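Terminal oxygenase component of carbazole 1,9a-dioxygenase (Nocardioides aromaticivorans, PDB 3GCF) is the terminal oxygenase that probably dihydroxylates carbazole at its angular position, passing electrons from a Rieske [2Fe-2S] cluster to a mononuclear iron. Local coordinates at residues A[23-28]-A[352-357]; A[200-205]-A[322-327]; A[216-221]-A[366-371]; A[229-232]-A[236-239]. All blocks are in the same frame, centred on the assembly; numbering follows the deposited sequence.

Interaction 1. Residues A[23-28]-A[352-357]; sequences RYLEAT and DGWSKE
Trp354 is the one residue of 352-357 that meets helix 22-26, where it touches Leu25 and Tyr24. The chain reaches it from Asp352, whose O accepts the N-H of Ser355 in a short, weakly bonded helical stretch. At Trp354 the side chain heads for the 23-28 segment, and its indole runs past Leu25 in the opposite direction. Leu25 CD2 lies 3.5 Å above the indole plane, displaced toward the rim, and is 3.8 Å from Trp354 CD2. Tyr24 comes to the far end of the same ring system. Its CG lies anti to the backbone N (chi1 179°), which carries the phenol ring across to the indole, with CE2 4.1 Å from Trp354 CZ3. The two rings make an offset edge-to-face pair, the Tyr24 edge toward the Trp354 face, with planes at 87°. Farther along, Glu357 turns from this contact to a salt bridge with Arg370 on helix 364-376 and a hydrogen bond with Tyr348. No hydrogen bond joins the two segments, and the Tyr24 hydroxyl is instead bonded to Glu182 and Trp369. The helices are therefore joined here by apolar and aromatic contact, while the polar groups fix Tyr24 from elsewhere in the catalytic domain.

Interaction 2. Residues A[200-205]-A[322-327]; sequences SGNRLA and EERWRD
The guanidinium of Arg324 has Gly201 O and a water at its edge, in its plane, while the side-chain amide of Asn202 stands almost upright to it, the two planes 84° apart. Farther back along the chain, Arg324 CD sits 4.2 Å above the indole plane of its neighbour Trp325, offset toward the rim. Arg324 NH2 donates to Asn202 OD1 at 2.8 Å, but the N-H points well off the oxygen (122°), so this bond is weak. Water adds a second link, accepting from Arg324 NE at 2.6 Å and donating to Gly201 O at 3.2 Å. An extended chain from CG to NE lets Arg324 span the distance from helix 311-331. The other partner is the end of helix 197-201, closed by a Schellman motif in which Arg203, at positive phi, is the C-prime residue; Asn202 has already left helical geometry just before it. Asn202 OD1 has a stronger partner in Lys260, and its ND2 is bonded to Asp281, so the amide is held from both ends. On the long helix, Arg326 pairs in salt bridges with Glu322 through its two terminal nitrogens, meeting that carboxylate from above its plane, and with Asp327 through NE and NH2. The bond from Arg326 NE to Asp327 OD1 is 2.9 Å and nearly straight at 178°.

Interaction 3. Residues A[216-221]-A[366-371]; sequences DAMQVY and IVKWRT
Lys368 crosses Met218 at about a right angle, laying the aliphatic end of its chain over the thioether. Its CE is 3.7 Å from Met218 SD and 3.8 Å from Met218 CB, so the lysine rests on both the root and the sulfur of the methionine. Val220 meets the same chain at a slant: its CG2 is 4.0 Å from Lys368 CD. Met218 and Val220 are on one side of strand 218-221, while Gln219 between them points to the other side. The lysine runs extended as far as CE and then turns at chi4 (-59°), which brings its ammonium round to a water. That water donates to Met218 O at 3.0 Å and accepts a weak bond from Lys368 NZ at 3.3 Å. Strand 218-221 is the outermost of the seven-stranded antiparallel sheet within this chain, in a catalytic domain of the Bet v 1-like clan, and helix 364-376 near the C-terminus packs against this margin. Lys368 also touches Val229 on the next strand. Elsewhere on the helix, Thr371 OG1 donates to Val367 O at 2.9 Å, and Thr371 N reaches that same oxygen from the opposite face of the carbonyl plane. Ile366 and Arg370 pack on Arg78 of a second subunit, a residue of the Rieske cluster pocket.

Interaction 4. Residues A[229-232]-A[236-239]; sequences VLDR and NYMP
Asn236 N donates to Arg232 O at 2.8 Å, approaching almost straight on to the carbonyl (C=O...N 168°), and this bond closes the turn between the two segments. The same oxygen lies near the plane of the Tyr237 ring, at its edge, 3.5 Å from CD1. Beside it the side chains of Arg232 and Asn236 lie alongside one another, with Asn236 OD1 3.4 Å from Arg232 CB. Tyr237 CG is anti to the carbonyl carbon (chi1 -84°), which takes the ring across to Asp231. There its OH is 3.2 Å from Asp231 CG and 3.4 Å from each of OD1 and OD2, at angles too poor for a hydrogen bond, with carboxylate and ring planes 40° apart. In the next shell, Arg232 NH1 bonds to Gln219 OE1 on the neighbouring strand, and Asn236 ND2 bonds to Asp214, so both polar ends are held outside the contact. Met218 packs on Asp231 and Tyr237, and Phe210 and Pro212 also touch the tyrosine. The short helix 233-236 carries the chain from strand 228-231 of the seven-stranded sheet into strand 237-245 of the three-stranded one. Asp231 is about 10 Å from the iron ligand His189, side chain to side chain. Across the turn, one well-aligned backbone bond does the joining, and the aromatic ring and carboxylate add close packing to it.

The contacts form a chain in which interaction 1 touches interaction 3 and interaction 3 touches interaction 4. Interaction 2 touches none of them, though its nearest atoms come within about 7 Å of interaction 4; its centre is 36 Å from that of interaction 1. In sequence, the segments of interaction 3 alternate with those of interactions 1 and 2, and interaction 4 is nested inside all three. Interactions 1 and 3 meet between helices 22-26, 353-356 and 364-376. Interactions 3 and 4, centres 11 Å apart, share the seven-stranded sheet through neighbouring strands 218-221 and 228-231. The layers thus run from helix 22-26 through helix 364-376 to the sheet of the iron-binding catalytic domain, tying both ends of the modelled chain to it.

Interaction 1. Residues A[23-28]-A[352-357]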
loop_
_atom_site.group_PDB
_atom_site.type_symbol
_atom_site.label_atom_id
_atom_site.label_comp_id
_atom_site.label_asym_id
_atom_site.label_seq_id
_atom_site.Cartn_x
_atom_site.Cartn_y
_atom_site.Cartn_z
ATOM N N ARG A 23 -24.340 5.424 -18.467
ATOM C CA ARG A 23 -23.044 5.482 -19.129
ATOM C C ARG A 23 -22.060 6.413 -18.430
ATOM O O ARG A 23 -20.845 6.272 -18.584
ATOM C CB ARG A 23 -23.213 5.880 -20.594
ATOM C CG ARG A 23 -23.914 4.814 -21.437
ATOM C CD ARG A 23 -23.290 4.757 -22.817
ATOM N NE ARG A 23 -23.242 6.094 -23.373
ATOM C CZ ARG A 23 -22.305 6.546 -24.196
ATOM N NH1 ARG A 23 -21.305 5.769 -24.584
ATOM N NH2 ARG A 23 -22.374 7.797 -24.617
ATOM N N TYR A 24 -22.587 7.360 -17.660
ATOM C CA TYR A 24 -21.745 8.283 -16.917
ATOM C C TYR A 24 -21.161 7.517 -15.734
ATOM O O TYR A 24 -19.996 7.687 -15.378
ATOM C CB TYR A 24 -22.569 9.463 -16.405
ATOM C CG TYR A 24 -21.774 10.460 -15.598
ATOM C CD1 TYR A 24 -20.862 11.314 -16.211
ATOM C CD2 TYR A 24 -21.949 10.564 -14.218
ATOM C CE1 TYR A 24 -20.148 12.255 -15.469
ATOM C CE2 TYR A 24 -21.242 11.495 -13.469
ATOM C CZ TYR A 24 -20.349 12.341 -14.097
ATOM O OH TYR A 24 -19.688 13.301 -13.362
ATOM N N LEU A 25 -21.981 6.666 -15.127
ATOM C CA LEU A 25 -21.533 5.872 -13.989
ATOM C C LEU A 25 -20.556 4.797 -14.431
ATOM O O LEU A 25 -19.706 4.365 -13.656
ATOM C CB LEU A 25 -22.719 5.212 -13.286
ATOM C CG LEU A 25 -23.742 6.136 -12.628
ATOM C CD1 LEU A 25 -24.624 5.298 -11.711
ATOM C CD2 LEU A 25 -23.040 7.223 -11.828
ATOM N N GLU A 26 -20.679 4.370 -15.681
ATOM C CA GLU A 26 -19.804 3.340 -16.227
ATOM C C GLU A 26 -18.443 3.889 -16.635
ATOM O O GLU A 26 -17.447 3.169 -16.605
ATOM C CB GLU A 26 -20.456 2.689 -17.449
ATOM C CG GLU A 26 -21.641 1.799 -17.140
ATOM C CD GLU A 26 -22.484 1.512 -18.374
ATOM O OE1 GLU A 26 -21.899 1.257 -19.451
ATOM O OE2 GLU A 26 -23.731 1.535 -18.261
ATOM N N ALA A 27 -18.409 5.161 -17.017
ATOM C CA ALA A 27 -17.181 5.807 -17.471
ATOM C C ALA A 27 -16.206 6.120 -16.339
ATOM O O ALA A 27 -15.702 7.236 -16.219
ATOM C CB ALA A 27 -17.529 7.082 -18.239
ATOM N N THR A 28 -15.939 5.121 -15.514
ATOM C CA THR A 28 -15.026 5.271 -14.393
ATOM C C THR A 28 -13.665 5.784 -14.853
ATOM O O THR A 28 -13.017 6.565 -14.161
ATOM C CB THR A 28 -14.810 3.921 -13.689
ATOM O OG1 THR A 28 -16.079 3.356 -13.342
ATOM C CG2 THR A 28 -13.987 4.104 -12.430
ATOM N N ASP A 352 -20.148 3.153 -2.993
ATOM C CA ASP A 352 -21.307 3.362 -3.849
ATOM C C ASP A 352 -22.026 4.692 -3.599
ATOM O O ASP A 352 -23.257 4.758 -3.569
ATOM C CB ASP A 352 -22.266 2.185 -3.658
ATOM C CG ASP A 352 -23.383 2.175 -4.665
ATOM O OD1 ASP A 352 -23.150 2.594 -5.822
ATOM O OD2 ASP A 352 -24.491 1.733 -4.301
ATOM N N GLY A 353 -21.245 5.753 -3.431
ATOM C CA GLY A 353 -21.828 7.056 -3.192
ATOM C C GLY A 353 -22.749 7.512 -4.309
ATOM O O GLY A 353 -23.645 8.320 -4.074
ATOM N N TRP A 354 -22.545 7.002 -5.522
ATOM C CA TRP A 354 -23.388 7.407 -6.646
ATOM C C TRP A 354 -24.855 7.108 -6.388
ATOM O O TRP A 354 -25.727 7.801 -6.907
ATOM C CB TRP A 354 -22.944 6.729 -7.946
ATOM C CG TRP A 354 -21.552 7.106 -8.349
ATOM C CD1 TRP A 354 -20.441 6.315 -8.294
ATOM C CD2 TRP A 354 -21.107 8.393 -8.796
ATOM N NE1 TRP A 354 -19.331 7.031 -8.672
ATOM C CE2 TRP A 354 -19.710 8.309 -8.985
ATOM C CE3 TRP A 354 -21.752 9.610 -9.051
ATOM C CZ2 TRP A 354 -18.944 9.397 -9.417
ATOM C CZ3 TRP A 354 -20.989 10.694 -9.481
ATOM C CH2 TRP A 354 -19.599 10.577 -9.659
ATOM N N SER A 355 -25.142 6.089 -5.585
ATOM C CA SER A 355 -26.537 5.777 -5.299
ATOM C C SER A 355 -26.967 6.180 -3.891
ATOM O O SER A 355 -28.151 6.132 -3.574
ATOM C CB SER A 355 -26.819 4.286 -5.519
ATOM O OG SER A 355 -26.145 3.488 -4.566
ATOM N N LYS A 356 -26.021 6.594 -3.054
ATOM C CA LYS A 356 -26.350 6.986 -1.685
ATOM C C LYS A 356 -26.386 8.497 -1.449
ATOM O O LYS A 356 -26.963 8.961 -0.466
ATOM C CB LYS A 356 -25.364 6.350 -0.706
ATOM C CG LYS A 356 -25.377 4.829 -0.690
ATOM C CD LYS A 356 -24.236 4.311 0.176
ATOM C CE LYS A 356 -24.165 2.790 0.186
ATOM N NZ LYS A 356 -22.959 2.302 0.925
ATOM N N GLU A 357 -25.762 9.258 -2.340
ATOM C CA GLU A 357 -25.735 10.711 -2.222
ATOM C C GLU A 357 -27.153 11.254 -2.102
ATOM O O GLU A 357 -28.103 10.639 -2.579
ATOM C CB GLU A 357 -25.080 11.331 -3.463
ATOM C CG GLU A 357 -25.778 10.930 -4.765
ATOM C CD GLU A 357 -25.265 11.673 -5.989
ATOM O OE1 GLU A 357 -24.120 12.179 -5.958
ATOM O OE2 GLU A 357 -26.010 11.734 -6.994
#

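Interaction 2. Residues A[200-205]-A[322-327]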
loop_
_atom_site.group_PDB
_atom_site.type_symbol
_atom_site.label_atom_id
_atom_site.label_comp_id
_atom_site.label_asym_id
_atom_site.label_seq_id
_atom_site.Cartn_x
_atom_site.Cartn_y
_atom_site.Cartn_z
ATOM N N SER A 200 -9.903 38.578 -0.575
ATOM C CA SER A 200 -9.568 39.963 -0.270
ATOM C C SER A 200 -8.388 40.349 -1.166
ATOM O O SER A 200 -8.251 41.501 -1.578
ATOM C CB SER A 200 -9.209 40.129 1.213
ATOM O OG SER A 200 -8.076 39.357 1.562
ATOM N N GLY A 201 -7.560 39.364 -1.500
ATOM C CA GLY A 201 -6.412 39.624 -2.351
ATOM C C GLY A 201 -6.757 40.335 -3.650
ATOM O O GLY A 201 -6.023 41.224 -4.090
ATOM N N ASN A 202 -7.869 39.954 -4.272
ATOM C CA ASN A 202 -8.271 40.584 -5.521
ATOM C C ASN A 202 -9.568 41.384 -5.364
ATOM O O ASN A 202 -10.286 41.613 -6.333
ATOM C CB ASN A 202 -8.410 39.526 -6.627
ATOM C CG ASN A 202 -8.420 40.135 -8.024
ATOM O OD1 ASN A 202 -7.753 41.137 -8.274
ATOM N ND2 ASN A 202 -9.158 39.521 -8.941
ATOM N N ARG A 203 -9.852 41.809 -4.134
ATOM C CA ARG A 203 -11.035 42.615 -3.818
ATOM C C ARG A 203 -12.314 42.066 -4.416
ATOM O O ARG A 203 -13.120 42.814 -4.966
ATOM C CB ARG A 203 -10.839 44.054 -4.311
ATOM C CG ARG A 203 -9.711 44.801 -3.628
ATOM C CD ARG A 203 -9.611 46.246 -4.123
ATOM N NE ARG A 203 -9.076 46.354 -5.482
ATOM C CZ ARG A 203 -9.764 46.783 -6.540
ATOM N NH1 ARG A 203 -11.035 47.152 -6.417
ATOM N NH2 ARG A 203 -9.172 46.850 -7.727
ATOM N N LEU A 204 -12.509 40.761 -4.301
ATOM C CA LEU A 204 -13.686 40.125 -4.864
ATOM C C LEU A 204 -14.940 40.222 -4.009
ATOM O O LEU A 204 -14.879 40.125 -2.782
ATOM C CB LEU A 204 -13.418 38.638 -5.115
ATOM C CG LEU A 204 -12.220 38.185 -5.947
ATOM C CD1 LEU A 204 -12.284 36.659 -6.093
ATOM C CD2 LEU A 204 -12.247 38.854 -7.320
ATOM N N ALA A 205 -16.073 40.437 -4.668
ATOM C CA ALA A 205 -17.359 40.444 -3.985
ATOM C C ALA A 205 -17.658 38.975 -4.239
ATOM O O ALA A 205 -18.104 38.608 -5.324
ATOM C CB ALA A 205 -18.364 41.331 -4.716
ATOM N N GLU A 322 3.123 34.795 -13.890
ATOM C CA GLU A 322 4.258 34.375 -13.067
ATOM C C GLU A 322 4.319 35.068 -11.706
ATOM O O GLU A 322 4.616 34.444 -10.691
ATOM C CB GLU A 322 5.556 34.642 -13.829
ATOM C CG GLU A 322 6.844 34.497 -13.018
ATOM C CD GLU A 322 7.094 33.080 -12.549
ATOM O OE1 GLU A 322 6.921 32.141 -13.357
ATOM O OE2 GLU A 322 7.477 32.902 -11.371
ATOM N N GLU A 323 4.027 36.362 -11.692
ATOM C CA GLU A 323 4.085 37.152 -10.472
ATOM C C GLU A 323 2.811 37.167 -9.641
ATOM O O GLU A 323 2.862 37.489 -8.452
ATOM C CB GLU A 323 4.443 38.609 -10.810
ATOM C CG GLU A 323 5.703 38.779 -11.643
ATOM C CD GLU A 323 6.033 40.234 -11.908
ATOM O OE1 GLU A 323 5.132 41.090 -11.775
ATOM O OE2 GLU A 323 7.191 40.526 -12.259
ATOM N N ARG A 324 1.676 36.825 -10.244
ATOM C CA ARG A 324 0.420 36.901 -9.511
ATOM C C ARG A 324 -0.642 35.813 -9.711
ATOM O O ARG A 324 -0.947 35.056 -8.787
ATOM C CB ARG A 324 -0.219 38.272 -9.790
ATOM C CG ARG A 324 -1.392 38.604 -8.888
ATOM C CD ARG A 324 -2.051 39.927 -9.245
ATOM N NE ARG A 324 -3.097 40.254 -8.277
ATOM C CZ ARG A 324 -4.124 41.062 -8.519
ATOM N NH1 ARG A 324 -4.259 41.639 -9.708
ATOM N NH2 ARG A 324 -5.023 41.290 -7.568
ATOM N N TRP A 325 -1.223 35.758 -10.904
ATOM C CA TRP A 325 -2.294 34.808 -11.192
ATOM C C TRP A 325 -2.040 33.355 -10.773
ATOM O O TRP A 325 -2.864 32.742 -10.092
ATOM C CB TRP A 325 -2.636 34.835 -12.686
ATOM C CG TRP A 325 -2.948 36.202 -13.270
ATOM C CD1 TRP A 325 -2.462 36.710 -14.441
ATOM C CD2 TRP A 325 -3.830 37.204 -12.738
ATOM N NE1 TRP A 325 -2.981 37.961 -14.672
ATOM C CE2 TRP A 325 -3.824 38.290 -13.645
ATOM C CE3 TRP A 325 -4.624 37.290 -11.588
ATOM C CZ2 TRP A 325 -4.582 39.452 -13.435
ATOM C CZ3 TRP A 325 -5.379 38.445 -11.378
ATOM C CH2 TRP A 325 -5.351 39.511 -12.299
ATOM N N ARG A 326 -0.901 32.803 -11.169
ATOM C CA ARG A 326 -0.606 31.413 -10.857
ATOM C C ARG A 326 -0.612 31.041 -9.383
ATOM O O ARG A 326 -1.371 30.168 -8.960
ATOM C CB ARG A 326 0.737 30.992 -11.460
ATOM C CG ARG A 326 0.990 29.484 -11.370
ATOM C CD ARG A 326 2.431 29.149 -11.712
ATOM N NE ARG A 326 3.340 29.794 -10.775
ATOM C CZ ARG A 326 4.504 30.335 -11.114
ATOM N NH1 ARG A 326 4.908 30.305 -12.375
ATOM N NH2 ARG A 326 5.252 30.926 -10.192
ATOM N N ASP A 327 0.232 31.694 -8.595
ATOM C CA ASP A 327 0.306 31.356 -7.186
ATOM C C ASP A 327 -0.785 31.953 -6.310
ATOM O O ASP A 327 -1.245 31.297 -5.377
ATOM C CB ASP A 327 1.699 31.704 -6.645
ATOM C CG ASP A 327 2.801 30.977 -7.402
ATOM O OD1 ASP A 327 2.505 29.912 -7.992
ATOM O OD2 ASP A 327 3.955 31.452 -7.410
HETATM O O HOH W 1 -3.442 40.125 -5.690
#

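Interaction 3. Residues A[216-221]-A[366-371]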
loop_
_atom_site.group_PDB
_atom_site.type_symbol
_atom_site.label_atom_id
_atom_site.label_comp_id
_atom_site.label_asym_id
_atom_site.label_seq_id
_atom_site.Cartn_x
_atom_site.Cartn_y
_atom_site.Cartn_z
ATOM N N ASP A 216 -34.785 29.205 -16.020
ATOM C CA ASP A 216 -33.789 29.401 -17.074
ATOM C C ASP A 216 -32.379 29.531 -16.507
ATOM O O ASP A 216 -31.452 29.958 -17.205
ATOM C CB ASP A 216 -34.099 30.659 -17.892
ATOM C CG ASP A 216 -35.418 30.568 -18.621
ATOM O OD1 ASP A 216 -35.701 29.507 -19.212
ATOM O OD2 ASP A 216 -36.167 31.566 -18.613
ATOM N N ALA A 217 -32.219 29.172 -15.238
ATOM C CA ALA A 217 -30.922 29.262 -14.588
ATOM C C ALA A 217 -29.885 28.398 -15.306
ATOM O O ALA A 217 -28.726 28.793 -15.438
ATOM C CB ALA A 217 -31.041 28.837 -13.115
ATOM N N MET A 218 -30.315 27.232 -15.781
ATOM C CA MET A 218 -29.425 26.296 -16.467
ATOM C C MET A 218 -29.870 26.011 -17.896
ATOM O O MET A 218 -31.048 25.751 -18.152
ATOM C CB MET A 218 -29.369 24.976 -15.691
ATOM C CG MET A 218 -28.967 25.122 -14.228
ATOM S SD MET A 218 -29.533 23.719 -13.231
ATOM C CE MET A 218 -30.024 24.518 -11.746
ATOM N N GLN A 219 -28.928 26.057 -18.830
ATOM C CA GLN A 219 -29.251 25.783 -20.219
ATOM C C GLN A 219 -28.386 24.657 -20.772
ATOM O O GLN A 219 -27.165 24.663 -20.624
ATOM C CB GLN A 219 -29.071 27.035 -21.078
ATOM C CG GLN A 219 -29.747 26.901 -22.441
ATOM C CD GLN A 219 -29.691 28.170 -23.258
ATOM O OE1 GLN A 219 -29.990 29.254 -22.760
ATOM N NE2 GLN A 219 -29.320 28.040 -24.526
ATOM N N VAL A 220 -29.032 23.688 -21.406
ATOM C CA VAL A 220 -28.330 22.557 -21.989
ATOM C C VAL A 220 -28.101 22.792 -23.479
ATOM O O VAL A 220 -29.033 23.084 -24.221
ATOM C CB VAL A 220 -29.137 21.256 -21.800
ATOM C CG1 VAL A 220 -28.379 20.079 -22.391
ATOM C CG2 VAL A 220 -29.399 21.025 -20.322
ATOM N N TYR A 221 -26.846 22.691 -23.903
ATOM C CA TYR A 221 -26.486 22.864 -25.304
ATOM C C TYR A 221 -26.231 21.474 -25.848
ATOM O O TYR A 221 -25.191 20.874 -25.579
ATOM C CB TYR A 221 -25.227 23.721 -25.428
ATOM C CG TYR A 221 -25.475 25.183 -25.147
ATOM C CD1 TYR A 221 -26.091 25.995 -26.096
ATOM C CD2 TYR A 221 -25.150 25.743 -23.912
ATOM C CE1 TYR A 221 -26.384 27.330 -25.826
ATOM C CE2 TYR A 221 -25.441 27.080 -23.629
ATOM C CZ TYR A 221 -26.059 27.864 -24.592
ATOM O OH TYR A 221 -26.356 29.180 -24.328
ATOM N N ILE A 366 -25.535 19.744 -12.035
ATOM C CA ILE A 366 -24.668 18.575 -12.112
ATOM C C ILE A 366 -25.468 17.397 -12.666
ATOM O O ILE A 366 -24.947 16.585 -13.431
ATOM C CB ILE A 366 -24.086 18.221 -10.724
ATOM C CG1 ILE A 366 -23.069 19.291 -10.317
ATOM C CG2 ILE A 366 -23.432 16.836 -10.755
ATOM C CD1 ILE A 366 -22.563 19.150 -8.901
ATOM N N VAL A 367 -26.739 17.311 -12.287
ATOM C CA VAL A 367 -27.597 16.240 -12.778
ATOM C C VAL A 367 -27.776 16.363 -14.290
ATOM O O VAL A 367 -27.776 15.361 -15.001
ATOM C CB VAL A 367 -28.987 16.269 -12.106
ATOM C CG1 VAL A 367 -29.927 15.282 -12.802
ATOM C CG2 VAL A 367 -28.853 15.920 -10.634
ATOM N N LYS A 368 -27.931 17.590 -14.779
ATOM C CA LYS A 368 -28.095 17.808 -16.215
ATOM C C LYS A 368 -26.818 17.411 -16.936
ATOM O O LYS A 368 -26.865 16.863 -18.037
ATOM C CB LYS A 368 -28.414 19.275 -16.516
ATOM C CG LYS A 368 -29.789 19.716 -16.058
ATOM C CD LYS A 368 -30.035 21.171 -16.403
ATOM C CE LYS A 368 -31.307 21.677 -15.740
ATOM N NZ LYS A 368 -32.476 20.875 -16.163
ATOM N N TRP A 369 -25.678 17.699 -16.311
ATOM C CA TRP A 369 -24.379 17.355 -16.884
ATOM C C TRP A 369 -24.198 15.839 -16.959
ATOM O O TRP A 369 -23.717 15.318 -17.963
ATOM C CB TRP A 369 -23.244 17.994 -16.060
ATOM C CG TRP A 369 -21.996 17.150 -15.958
ATOM C CD1 TRP A 369 -21.583 16.429 -14.871
ATOM C CD2 TRP A 369 -21.044 16.882 -16.999
ATOM N NE1 TRP A 369 -20.440 15.726 -15.172
ATOM C CE2 TRP A 369 -20.088 15.984 -16.471
ATOM C CE3 TRP A 369 -20.911 17.309 -18.328
ATOM C CZ2 TRP A 369 -19.010 15.502 -17.227
ATOM C CZ3 TRP A 369 -19.836 16.826 -19.082
ATOM C CH2 TRP A 369 -18.903 15.931 -18.527
ATOM N N ARG A 370 -24.580 15.132 -15.903
ATOM C CA ARG A 370 -24.445 13.678 -15.887
ATOM C C ARG A 370 -25.297 13.060 -16.982
ATOM O O ARG A 370 -24.864 12.140 -17.674
ATOM C CB ARG A 370 -24.885 13.107 -14.541
ATOM C CG ARG A 370 -24.010 13.504 -13.374
ATOM C CD ARG A 370 -24.571 12.935 -12.087
ATOM N NE ARG A 370 -23.701 13.193 -10.945
ATOM C CZ ARG A 370 -24.040 12.943 -9.685
ATOM N NH1 ARG A 370 -25.231 12.434 -9.411
ATOM N NH2 ARG A 370 -23.187 13.192 -8.703
ATOM N N THR A 371 -26.514 13.576 -17.118
ATOM C CA THR A 371 -27.467 13.100 -18.110
ATOM C C THR A 371 -26.945 13.319 -19.523
ATOM O O THR A 371 -26.954 12.406 -20.347
ATOM C CB THR A 371 -28.806 13.830 -17.955
ATOM O OG1 THR A 371 -29.323 13.579 -16.648
ATOM C CG2 THR A 371 -29.811 13.350 -18.996
HETATM O O HOH W 2 -32.527 23.201 -18.492
#

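Interaction 4. Residues A[229-232]-A[236-239]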
loop_
_atom_site.group_PDB
_atom_site.type_symbol
_atom_site.label_atom_id
_atom_site.label_comp_id
_atom_site.label_asym_id
_atom_site.label_seq_id
_atom_site.Cartn_x
_atom_site.Cartn_y
_atom_site.Cartn_z
ATOM N N VAL A 229 -23.467 22.178 -20.377
ATOM C CA VAL A 229 -24.486 22.810 -19.561
ATOM C C VAL A 229 -23.954 24.158 -19.078
ATOM O O VAL A 229 -22.811 24.262 -18.641
ATOM C CB VAL A 229 -24.841 21.928 -18.352
ATOM C CG1 VAL A 229 -26.055 22.491 -17.639
ATOM C CG2 VAL A 229 -25.092 20.498 -18.810
ATOM N N LEU A 230 -24.787 25.190 -19.167
ATOM C CA LEU A 230 -24.384 26.524 -18.752
ATOM C C LEU A 230 -25.244 27.078 -17.622
ATOM O O LEU A 230 -26.477 27.040 -17.691
ATOM C CB LEU A 230 -24.441 27.469 -19.955
ATOM C CG LEU A 230 -24.051 28.952 -19.859
ATOM C CD1 LEU A 230 -25.090 29.722 -19.086
ATOM C CD2 LEU A 230 -22.698 29.088 -19.222
ATOM N N ASP A 231 -24.583 27.585 -16.583
ATOM C CA ASP A 231 -25.267 28.192 -15.441
ATOM C C ASP A 231 -25.179 29.712 -15.615
ATOM O O ASP A 231 -24.086 30.274 -15.655
ATOM C CB ASP A 231 -24.591 27.816 -14.112
ATOM C CG ASP A 231 -24.771 26.357 -13.736
ATOM O OD1 ASP A 231 -25.541 25.636 -14.409
ATOM O OD2 ASP A 231 -24.133 25.933 -12.747
ATOM N N ARG A 232 -26.323 30.377 -15.727
ATOM C CA ARG A 232 -26.339 31.831 -15.886
ATOM C C ARG A 232 -26.350 32.485 -14.506
ATOM O O ARG A 232 -27.348 33.073 -14.087
ATOM C CB ARG A 232 -27.570 32.254 -16.690
ATOM C CG ARG A 232 -27.560 31.758 -18.125
ATOM C CD ARG A 232 -28.543 32.542 -18.984
ATOM N NE ARG A 232 -28.026 32.725 -20.339
ATOM C CZ ARG A 232 -28.160 31.837 -21.315
ATOM N NH1 ARG A 232 -28.807 30.703 -21.087
ATOM N NH2 ARG A 232 -27.628 32.074 -22.509
ATOM N N ASN A 236 -29.661 34.549 -13.684
ATOM C CA ASN A 236 -30.724 33.691 -13.202
ATOM C C ASN A 236 -30.479 32.967 -11.896
ATOM O O ASN A 236 -31.115 31.955 -11.616
ATOM C CB ASN A 236 -31.100 32.705 -14.305
ATOM C CG ASN A 236 -31.440 33.412 -15.612
ATOM O OD1 ASN A 236 -30.555 33.753 -16.399
ATOM N ND2 ASN A 236 -32.724 33.664 -15.830
ATOM N N TYR A 237 -29.563 33.498 -11.095
ATOM C CA TYR A 237 -29.250 32.919 -9.797
ATOM C C TYR A 237 -29.295 33.989 -8.718
ATOM O O TYR A 237 -29.229 35.186 -8.994
ATOM C CB TYR A 237 -27.844 32.301 -9.780
ATOM C CG TYR A 237 -27.736 30.891 -10.310
ATOM C CD1 TYR A 237 -27.839 30.621 -11.673
ATOM C CD2 TYR A 237 -27.471 29.827 -9.445
ATOM C CE1 TYR A 237 -27.668 29.319 -12.164
ATOM C CE2 TYR A 237 -27.299 28.531 -9.923
ATOM C CZ TYR A 237 -27.393 28.282 -11.282
ATOM O OH TYR A 237 -27.177 27.005 -11.756
ATOM N N MET A 238 -29.401 33.537 -7.480
ATOM C CA MET A 238 -29.403 34.433 -6.344
ATOM C C MET A 238 -28.115 34.146 -5.590
ATOM O O MET A 238 -27.885 33.019 -5.154
ATOM C CB MET A 238 -30.589 34.142 -5.435
ATOM C CG MET A 238 -30.544 34.894 -4.118
ATOM S SD MET A 238 -30.717 36.683 -4.339
ATOM C CE MET A 238 -32.469 36.767 -4.681
ATOM N N PRO A 239 -27.238 35.150 -5.457
ATOM C CA PRO A 239 -25.993 34.899 -4.726
ATOM C C PRO A 239 -26.268 35.043 -3.227
ATOM O O PRO A 239 -27.089 35.858 -2.824
ATOM C CB PRO A 239 -25.062 35.984 -5.259
ATOM C CG PRO A 239 -25.998 37.142 -5.467
ATOM C CD PRO A 239 -27.240 36.491 -6.074
#